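Local coordinates for protein ethanolamine kinase Pv091845 (Plasmodium vivax, PDB 2QG7) that probably phosphorylates ethanolamine, the first step of phosphatidylethanolamine synthesis, as a member of the choline/ethanolamine kinase family, at residues R232-I240 with S355-D363. Sequence-based numbering, arbitrary orientation.
Sequences RPSFLWNTI and SCPMERAYD
Leu236 fills the apolar centre, reaching from the first turn of helix 236-251 between Met358 and Tyr362. Its CG is anti to the backbone N (chi1 174°), which carries the branched end to the tyrosine, where CD1 sits over one ring face, 3.5 Å from Tyr362 CE1. The unbranched Met358 chain, extended beyond CG, runs along the start of the helix; its SD lies 3.8 Å from Leu236 CB, and CE reaches Leu236 CA. A second apolar patch forms beside it: the Phe235 ring takes Pro357 CD over one face, 3.9 Å from the ring centroid, a CH-pi contact suited to the slightly polarised hydrogens of proline, while Cys356 SG touches Phe235 CB and lies oblique to the ring, a sulfur-aromatic contact.

A backbone bond also joins the segments, Phe235 N donating to Pro357 O at 2.8 Å. At the polar edge, the bent chain of Glu359 turns its carboxylate back to the loop. Ser234 OG donates to Glu359 OE1 from above the carboxylate plane and accepts from Leu236 N at 3.2 Å, capping the helix start. Trp237 NE1 meets Glu359 OE2 on its syn side at 3.0 Å, indole and carboxylate planes 87° apart. With a donor on each oxygen, the carboxylate's rotation is fixed. Serine capping of helix 236-251 is thus tied to Glu359, N-cap of helix 360-369, beside the antiparallel 290-293/356-359 sheet of the kinase-like fold.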
loop_
_atom_site.group_PDB
_atom_site.type_symbol
_atom_site.label_atom_id
_atom_site.label_comp_id
_atom_site.label_asym_id
_atom_site.label_seq_id
_atom_site.Cartn_x
_atom_site.Cartn_y
_atom_site.Cartn_z
ATOM N N ARG D 232 -9.538 23.805 -29.786
ATOM C CA ARG D 232 -10.331 23.442 -28.588
ATOM C C ARG D 232 -9.948 22.076 -27.942
ATOM O O ARG D 232 -10.814 21.205 -27.743
ATOM C CB ARG D 232 -11.847 23.532 -28.875
ATOM N N PRO D 233 -8.658 21.891 -27.581
ATOM C CA PRO D 233 -8.271 20.553 -27.156
ATOM C C PRO D 233 -8.289 20.332 -25.619
ATOM O O PRO D 233 -8.447 21.285 -24.833
ATOM C CB PRO D 233 -6.847 20.430 -27.725
ATOM C CG PRO D 233 -6.258 21.867 -27.443
ATOM C CD PRO D 233 -7.505 22.816 -27.513
ATOM N N SER D 234 -8.165 19.055 -25.234
ATOM C CA SER D 234 -8.031 18.621 -23.859
ATOM C C SER D 234 -6.599 18.880 -23.390
ATOM O O SER D 234 -5.642 18.822 -24.190
ATOM C CB SER D 234 -8.380 17.137 -23.752
ATOM O OG SER D 234 -8.170 16.615 -22.431
ATOM N N PHE D 235 -6.458 19.180 -22.094
ATOM C CA PHE D 235 -5.158 19.436 -21.480
ATOM C C PHE D 235 -4.612 18.168 -20.795
ATOM O O PHE D 235 -3.507 18.185 -20.244
ATOM C CB PHE D 235 -5.296 20.556 -20.456
ATOM C CG PHE D 235 -5.123 21.938 -21.023
ATOM C CD1 PHE D 235 -4.244 22.831 -20.435
ATOM C CD2 PHE D 235 -5.841 22.358 -22.127
ATOM C CE1 PHE D 235 -4.096 24.127 -20.948
ATOM C CE2 PHE D 235 -5.671 23.639 -22.645
ATOM C CZ PHE D 235 -4.808 24.512 -22.054
ATOM N N LEU D 236 -5.389 17.089 -20.849
ATOM C CA LEU D 236 -5.140 15.877 -20.105
ATOM C C LEU D 236 -3.931 15.095 -20.595
ATOM O O LEU D 236 -3.063 14.711 -19.798
ATOM C CB LEU D 236 -6.406 15.000 -20.109
ATOM C CG LEU D 236 -6.472 13.592 -19.537
ATOM C CD1 LEU D 236 -5.949 13.500 -18.067
ATOM C CD2 LEU D 236 -7.909 13.122 -19.639
ATOM N N TRP D 237 -3.882 14.866 -21.903
ATOM C CA TRP D 237 -2.844 14.036 -22.507
ATOM C C TRP D 237 -1.520 14.757 -22.590
ATOM O O TRP D 237 -0.478 14.143 -22.518
ATOM C CB TRP D 237 -3.295 13.551 -23.881
ATOM C CG TRP D 237 -4.681 13.099 -23.840
ATOM C CD1 TRP D 237 -5.761 13.742 -24.359
ATOM C CD2 TRP D 237 -5.186 11.920 -23.190
ATOM N NE1 TRP D 237 -6.905 13.030 -24.106
ATOM C CE2 TRP D 237 -6.586 11.913 -23.380
ATOM C CE3 TRP D 237 -4.589 10.874 -22.465
ATOM C CZ2 TRP D 237 -7.401 10.902 -22.887
ATOM C CZ3 TRP D 237 -5.391 9.873 -21.991
ATOM C CH2 TRP D 237 -6.786 9.890 -22.201
ATOM N N ASN D 238 -1.573 16.070 -22.758
ATOM C CA ASN D 238 -0.402 16.912 -22.637
ATOM C C ASN D 238 0.217 16.806 -21.246
ATOM O O ASN D 238 1.431 16.878 -21.111
ATOM C CB ASN D 238 -0.803 18.372 -22.897
ATOM C CG ASN D 238 0.394 19.328 -22.891
ATOM O OD1 ASN D 238 1.143 19.419 -23.885
ATOM N ND2 ASN D 238 0.564 20.058 -21.774
ATOM N N THR D 239 -0.627 16.667 -20.221
ATOM C CA THR D 239 -0.202 16.620 -18.819
ATOM C C THR D 239 0.348 15.236 -18.479
ATOM O O THR D 239 1.420 15.135 -17.880
ATOM C CB THR D 239 -1.348 16.986 -17.853
ATOM O OG1 THR D 239 -1.814 18.294 -18.169
ATOM C CG2 THR D 239 -0.889 17.005 -16.422
ATOM N N ILE D 240 -0.374 14.188 -18.884
ATOM C CA ILE D 240 0.089 12.809 -18.694
ATOM C C ILE D 240 1.437 12.550 -19.371
ATOM O O ILE D 240 2.330 11.979 -18.763
ATOM C CB ILE D 240 -0.969 11.756 -19.138
ATOM C CG1 ILE D 240 -2.244 11.915 -18.327
ATOM C CG2 ILE D 240 -0.431 10.332 -18.953
ATOM C CD1 ILE D 240 -3.322 10.934 -18.728
ATOM N N SER D 355 -7.053 22.654 -12.248
ATOM C CA SER D 355 -8.168 22.990 -13.141
ATOM C C SER D 355 -7.755 23.455 -14.510
ATOM O O SER D 355 -6.952 24.384 -14.668
ATOM C CB SER D 355 -9.079 24.013 -12.498
ATOM O OG SER D 355 -9.652 23.441 -11.344
ATOM N N CYS D 356 -8.303 22.772 -15.502
ATOM C CA CYS D 356 -8.062 23.101 -16.895
ATOM C C CYS D 356 -9.067 22.349 -17.729
ATOM O O CYS D 356 -9.879 21.576 -17.191
ATOM C CB CYS D 356 -6.633 22.760 -17.321
ATOM S SG CYS D 356 -6.156 21.055 -16.965
ATOM N N PRO D 357 -9.105 22.651 -19.028
ATOM C CA PRO D 357 -10.052 21.979 -19.925
ATOM C C PRO D 357 -9.698 20.521 -20.206
ATOM O O PRO D 357 -8.672 20.238 -20.761
ATOM C CB PRO D 357 -9.998 22.844 -21.186
ATOM C CG PRO D 357 -9.291 24.148 -20.754
ATOM C CD PRO D 357 -8.363 23.736 -19.707
ATOM N N MET D 358 -10.555 19.601 -19.801
ATOM C CA MET D 358 -10.339 18.185 -20.064
ATOM C C MET D 358 -11.686 17.581 -20.387
ATOM O O MET D 358 -12.699 18.237 -20.201
ATOM C CB MET D 358 -9.792 17.497 -18.800
ATOM C CG MET D 358 -8.377 17.845 -18.436
ATOM S SD MET D 358 -7.683 16.843 -17.097
ATOM C CE MET D 358 -6.059 17.601 -16.991
ATOM N N GLU D 359 -11.684 16.318 -20.809
ATOM C CA GLU D 359 -12.865 15.494 -20.931
ATOM C C GLU D 359 -13.627 15.463 -19.620
ATOM O O GLU D 359 -13.047 15.252 -18.567
ATOM C CB GLU D 359 -12.463 14.074 -21.314
ATOM C CG GLU D 359 -11.914 13.907 -22.742
ATOM C CD GLU D 359 -10.422 14.136 -22.880
ATOM O OE1 GLU D 359 -9.795 14.769 -21.973
ATOM O OE2 GLU D 359 -9.837 13.674 -23.904
ATOM N N ARG D 360 -14.940 15.650 -19.698
ATOM C CA ARG D 360 -15.803 15.662 -18.538
ATOM C C ARG D 360 -15.815 14.334 -17.851
ATOM O O ARG D 360 -16.116 14.253 -16.644
ATOM C CB ARG D 360 -17.241 16.108 -18.894
ATOM C CG ARG D 360 -17.960 15.265 -19.953
ATOM C CD ARG D 360 -19.472 15.321 -19.818
ATOM N NE ARG D 360 -20.167 14.376 -20.713
ATOM C CZ ARG D 360 -21.498 14.274 -20.886
ATOM N NH1 ARG D 360 -22.341 15.080 -20.233
ATOM N NH2 ARG D 360 -22.003 13.358 -21.732
ATOM N N ALA D 361 -15.512 13.284 -18.607
ATOM C CA ALA D 361 -15.545 11.920 -18.086
ATOM C C ALA D 361 -14.308 11.639 -17.202
ATOM O O ALA D 361 -14.414 10.895 -16.220
ATOM C CB ALA D 361 -15.656 10.937 -19.189
ATOM N N TYR D 362 -13.165 12.263 -17.525
ATOM C CA TYR D 362 -12.021 12.261 -16.614
ATOM C C TYR D 362 -12.320 12.775 -15.172
ATOM O O TYR D 362 -11.939 12.127 -14.189
ATOM C CB TYR D 362 -10.867 13.031 -17.200
ATOM C CG TYR D 362 -9.701 13.035 -16.280
ATOM C CD1 TYR D 362 -8.793 11.956 -16.256
ATOM C CD2 TYR D 362 -9.496 14.106 -15.401
ATOM C CE1 TYR D 362 -7.693 11.959 -15.394
ATOM C CE2 TYR D 362 -8.409 14.106 -14.502
ATOM C CZ TYR D 362 -7.509 13.034 -14.520
ATOM O OH TYR D 362 -6.449 13.064 -13.637
ATOM N N ASP D 363 -12.992 13.927 -15.069
ATOM C CA ASP D 363 -13.288 14.537 -13.788
ATOM C C ASP D 363 -14.226 13.715 -12.923
ATOM O O ASP D 363 -14.104 13.721 -11.706
ATOM C CB ASP D 363 -13.857 15.935 -14.005
ATOM C CG ASP D 363 -13.385 16.951 -12.961
ATOM O OD1 ASP D 363 -12.392 16.678 -12.218
ATOM O OD2 ASP D 363 -14.021 18.030 -12.915
#